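Local structure of Serine/threonine protein kinase (Mycobacterium tuberculosis, 4ESQ) at residues 28-38 / 67-78. The protein is a membrane receptor kinase that probably phosphorylates serine and threonine residues of proteins with ATP, this chain being its extracellular sensor domain. Residues are numbered along the deposited sequence; the frame is centred on the assembly and turned at random.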
loop_
_atom_site.group_PDB
_atom_site.type_symbol
_atom_site.label_atom_id
_atom_site.label_comp_id
_atom_site.label_asym_id
_atom_site.label_seq_id
_atom_site.Cartn_x
_atom_site.Cartn_y
_atom_site.Cartn_z
ATOM N N SER A 28 -20.480 0.283 2.201
ATOM C CA SER A 28 -20.554 -0.913 3.036
ATOM C C SER A 28 -19.218 -1.601 3.324
ATOM O O SER A 28 -19.202 -2.710 3.849
ATOM C CB SER A 28 -21.526 -1.919 2.414
ATOM O OG SER A 28 -21.137 -2.242 1.091
ATOM N N MET A 29 -18.102 -0.953 3.002
ATOM C CA MET A 29 -16.809 -1.568 3.297
ATOM C C MET A 29 -16.594 -1.574 4.803
ATOM O O MET A 29 -16.942 -0.616 5.489
ATOM C CB MET A 29 -15.667 -0.841 2.583
ATOM C CG MET A 29 -15.712 -0.956 1.077
ATOM S SD MET A 29 -14.467 0.044 0.231
ATOM C CE MET A 29 -13.005 -0.959 0.526
ATOM N N GLN A 30 -16.040 -2.668 5.312
ATOM C CA GLN A 30 -15.762 -2.780 6.736
ATOM C C GLN A 30 -14.316 -3.188 6.958
ATOM O O GLN A 30 -13.798 -4.051 6.245
ATOM C CB GLN A 30 -16.687 -3.811 7.384
ATOM C CG GLN A 30 -18.085 -3.287 7.676
ATOM C CD GLN A 30 -18.158 -2.538 8.994
ATOM O OE1 GLN A 30 -18.430 -3.130 10.041
ATOM N NE2 GLN A 30 -17.914 -1.233 8.953
ATOM N N PRO A 31 -13.662 -2.569 7.952
ATOM C CA PRO A 31 -12.284 -2.906 8.307
ATOM C C PRO A 31 -12.210 -4.206 9.092
ATOM O O PRO A 31 -13.168 -4.565 9.786
ATOM C CB PRO A 31 -11.861 -1.739 9.205
ATOM C CG PRO A 31 -13.137 -1.251 9.815
ATOM C CD PRO A 31 -14.195 -1.460 8.767
ATOM N N GLY A 32 -11.077 -4.894 8.987
ATOM C CA GLY A 32 -10.798 -6.046 9.820
ATOM C C GLY A 32 -10.066 -5.642 11.086
ATOM O O GLY A 32 -10.102 -4.478 11.510
ATOM N N LYS A 33 -9.395 -6.602 11.709
ATOM C CA LYS A 33 -8.649 -6.304 12.928
ATOM C C LYS A 33 -7.403 -5.477 12.623
ATOM O O LYS A 33 -6.843 -5.570 11.532
ATOM C CB LYS A 33 -8.272 -7.602 13.648
ATOM C CG LYS A 33 -9.461 -8.314 14.276
ATOM C CD LYS A 33 -9.078 -9.664 14.877
ATOM C CE LYS A 33 -8.769 -10.682 13.795
ATOM N NZ LYS A 33 -8.644 -12.071 14.338
ATOM N N PRO A 34 -6.965 -4.657 13.586
ATOM C CA PRO A 34 -5.751 -3.878 13.340
ATOM C C PRO A 34 -4.584 -4.776 12.959
ATOM O O PRO A 34 -4.395 -5.844 13.534
ATOM C CB PRO A 34 -5.483 -3.207 14.686
ATOM C CG PRO A 34 -6.838 -3.088 15.314
ATOM C CD PRO A 34 -7.602 -4.309 14.869
ATOM N N ILE A 35 -3.818 -4.330 11.975
ATOM C CA ILE A 35 -2.582 -4.989 11.596
ATOM C C ILE A 35 -1.430 -4.232 12.227
ATOM O O ILE A 35 -1.306 -3.023 12.042
ATOM C CB ILE A 35 -2.407 -4.982 10.074
ATOM C CG1 ILE A 35 -3.597 -5.683 9.414
ATOM C CG2 ILE A 35 -1.070 -5.635 9.682
ATOM C CD1 ILE A 35 -3.682 -5.492 7.901
ATOM N N THR A 36 -0.586 -4.940 12.973
ATOM C CA THR A 36 0.461 -4.288 13.755
ATOM C C THR A 36 1.851 -4.893 13.549
ATOM O O THR A 36 2.785 -4.594 14.291
ATOM C CB THR A 36 0.115 -4.273 15.261
ATOM O OG1 THR A 36 0.237 -5.594 15.796
ATOM C CG2 THR A 36 -1.314 -3.781 15.466
ATOM N N SER A 37 1.986 -5.744 12.537
ATOM C CA SER A 37 3.286 -6.300 12.177
ATOM C C SER A 37 3.363 -6.478 10.670
ATOM O O SER A 37 2.333 -6.485 9.990
ATOM C CB SER A 37 3.504 -7.646 12.871
ATOM O OG SER A 37 2.391 -8.495 12.662
ATOM N N MET A 38 4.580 -6.609 10.150
ATOM C CA MET A 38 4.771 -6.849 8.726
ATOM C C MET A 38 4.317 -8.261 8.387
ATOM O O MET A 38 4.309 -9.144 9.241
ATOM C CB MET A 38 6.232 -6.665 8.317
ATOM C CG MET A 38 6.764 -5.249 8.489
ATOM S SD MET A 38 5.951 -4.084 7.380
ATOM C CE MET A 38 6.648 -2.548 8.030
ATOM N N TYR A 67 12.634 0.528 10.135
ATOM C CA TYR A 67 11.297 0.883 10.592
ATOM C C TYR A 67 11.120 0.450 12.048
ATOM O O TYR A 67 11.717 -0.528 12.490
ATOM C CB TYR A 67 10.222 0.242 9.712
ATOM C CG TYR A 67 9.945 -1.210 10.027
ATOM C CD1 TYR A 67 10.686 -2.223 9.429
ATOM C CD2 TYR A 67 8.932 -1.569 10.910
ATOM C CE1 TYR A 67 10.437 -3.559 9.719
ATOM C CE2 TYR A 67 8.675 -2.906 11.204
ATOM C CZ TYR A 67 9.438 -3.892 10.604
ATOM O OH TYR A 67 9.196 -5.227 10.870
ATOM N N THR A 68 10.300 1.181 12.790
ATOM C CA THR A 68 10.113 0.880 14.206
ATOM C C THR A 68 8.730 0.318 14.519
ATOM O O THR A 68 8.548 -0.393 15.516
ATOM C CB THR A 68 10.379 2.120 15.061
ATOM O OG1 THR A 68 9.485 3.170 14.670
ATOM C CG2 THR A 68 11.817 2.587 14.853
ATOM N N ALA A 69 7.753 0.635 13.673
ATOM C CA ALA A 69 6.386 0.205 13.926
ATOM C C ALA A 69 5.550 0.319 12.662
ATOM O O ALA A 69 5.846 1.122 11.790
ATOM C CB ALA A 69 5.763 1.028 15.047
ATOM N N ILE A 70 4.516 -0.505 12.570
ATOM C CA ILE A 70 3.585 -0.455 11.441
ATOM C C ILE A 70 2.156 -0.578 11.964
ATOM O O ILE A 70 1.881 -1.351 12.890
ATOM C CB ILE A 70 3.911 -1.567 10.388
ATOM C CG1 ILE A 70 2.877 -1.613 9.248
ATOM C CG2 ILE A 70 4.046 -2.930 11.061
ATOM C CD1 ILE A 70 1.674 -2.546 9.503
ATOM N N ASN A 71 1.247 0.203 11.389
ATOM C CA ASN A 71 -0.167 0.062 11.707
ATOM C C ASN A 71 -0.987 0.086 10.432
ATOM O O ASN A 71 -0.834 0.986 9.601
ATOM C CB ASN A 71 -0.634 1.162 12.670
ATOM C CG ASN A 71 -1.950 0.819 13.369
ATOM O OD1 ASN A 71 -3.032 1.172 12.897
ATOM N ND2 ASN A 71 -1.856 0.139 14.511
ATOM N N GLY A 72 -1.851 -0.911 10.262
ATOM C CA GLY A 72 -2.636 -0.993 9.042
ATOM C C GLY A 72 -4.032 -1.555 9.222
ATOM O O GLY A 72 -4.383 -2.056 10.292
ATOM N N LEU A 73 -4.813 -1.483 8.149
ATOM C CA LEU A 73 -6.173 -2.023 8.115
ATOM C C LEU A 73 -6.512 -2.517 6.720
ATOM O O LEU A 73 -6.158 -1.887 5.719
ATOM C CB LEU A 73 -7.183 -0.938 8.492
ATOM C CG LEU A 73 -7.362 -0.535 9.953
ATOM C CD1 LEU A 73 -8.299 0.677 10.035
ATOM C CD2 LEU A 73 -7.903 -1.712 10.786
ATOM N N ILE A 74 -7.225 -3.633 6.653
ATOM C CA ILE A 74 -7.734 -4.119 5.382
ATOM C C ILE A 74 -9.245 -4.016 5.428
ATOM O O ILE A 74 -9.861 -4.464 6.392
ATOM C CB ILE A 74 -7.300 -5.565 5.134
ATOM C CG1 ILE A 74 -5.807 -5.586 4.795
ATOM C CG2 ILE A 74 -8.110 -6.163 4.004
ATOM C CD1 ILE A 74 -5.191 -6.956 4.781
ATOM N N SER A 75 -9.834 -3.400 4.403
ATOM C CA SER A 75 -11.289 -3.204 4.343
ATOM C C SER A 75 -11.894 -3.696 3.039
ATOM O O SER A 75 -11.290 -3.560 1.979
ATOM C CB SER A 75 -11.632 -1.730 4.487
ATOM O OG SER A 75 -11.124 -1.223 5.700
ATOM N N SER A 76 -13.107 -4.233 3.117
ATOM C CA SER A 76 -13.837 -4.658 1.923
ATOM C C SER A 76 -15.310 -4.836 2.278
ATOM O O SER A 76 -15.660 -4.930 3.456
ATOM C CB SER A 76 -13.274 -5.979 1.382
ATOM O OG SER A 76 -13.466 -7.026 2.321
ATOM N N GLU A 77 -16.176 -4.881 1.267
ATOM C CA GLU A 77 -17.562 -5.245 1.528
ATOM C C GLU A 77 -17.566 -6.658 2.109
ATOM O O GLU A 77 -16.674 -7.449 1.822
ATOM C CB GLU A 77 -18.397 -5.182 0.245
ATOM C CG GLU A 77 -18.683 -3.762 -0.259
ATOM C CD GLU A 77 -17.646 -3.243 -1.244
ATOM O OE1 GLU A 77 -16.620 -3.917 -1.446
ATOM O OE2 GLU A 77 -17.865 -2.154 -1.822
ATOM N N PRO A 78 -18.565 -6.978 2.941
ATOM C CA PRO A 78 -18.665 -8.346 3.465
ATOM C C PRO A 78 -18.858 -9.358 2.341
ATOM O O PRO A 78 -19.427 -9.030 1.304
ATOM C CB PRO A 78 -19.926 -8.294 4.338
ATOM C CG PRO A 78 -20.106 -6.848 4.667
ATOM C CD PRO A 78 -19.641 -6.111 3.447
HETATM O O HOH W 1 -7.725 -5.471 8.923
HETATM O O HOH W 2 4.466 -2.490 14.680
HETATM O O HOH W 3 6.849 -6.180 11.970
#
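Met-38 lays its terminal methyl over the ring of Tyr-67, and this is the tight end of the contact. CE stands 3.8 Å from the centroid of the Tyr-67 ring and 12° off its normal, a CH-pi contact, while the sulfur hangs farther out over the same ring as a looser Met-aromatic partner. The bend at chi2 (-66°) swings the sulfur and CE of Met-38 back over the ring and toward Ile-70, where CE meets Ile-70 CB at 3.7 Å. Met-38 CG passes close to the Tyr-67 hydroxyl. Tyr-62 of helix 59-62 touches both Met-38 and Tyr-67. Ile-70 turns CG2 onto the backbone of Ser-37 and CD1 toward Ile-35 CG2; the other arm of Ile-35 ends against Ile-74, with the two CD1 atoms 3.8 Å apart.

The backbones run antiparallel. Segment 28-38 edges strand 69-76, whose other side pairs with strand 84-92 in the antiparallel sheet of this PknH-like extracellular domain. Ile-35 N donates to Gly-72 O at 2.9 Å, and Gly-72 N returns the bond to Ile-35 O; the pair stands alone, without a neighbouring bridge. Near the far end Gln-30 and Ser-76 form a second hydrogen-bonded pair, and Gly-32 N reaches Ile-74 O. Between these two regions the register slips by one residue.

There the chains part and solvent enters: one water accepts from Ile-74 N and donates to Lys-33 O, while Leu-73 CD2 rests on Gly-32 O at 3.6 Å. Past Thr-36, on the solvent side of the Met-38/Tyr-67 packing, two more waters bridge the chains, joining Thr-36 O to Ile-70 N and Met-38 N to the Tyr-67 hydroxyl. Beyond Ser-76, Met-29 CG lies 3.8 Å from Glu-77 CD, and the carboxylate of Glu-77 is hydrogen-bonded at OE2 to His-84 and Ser-26.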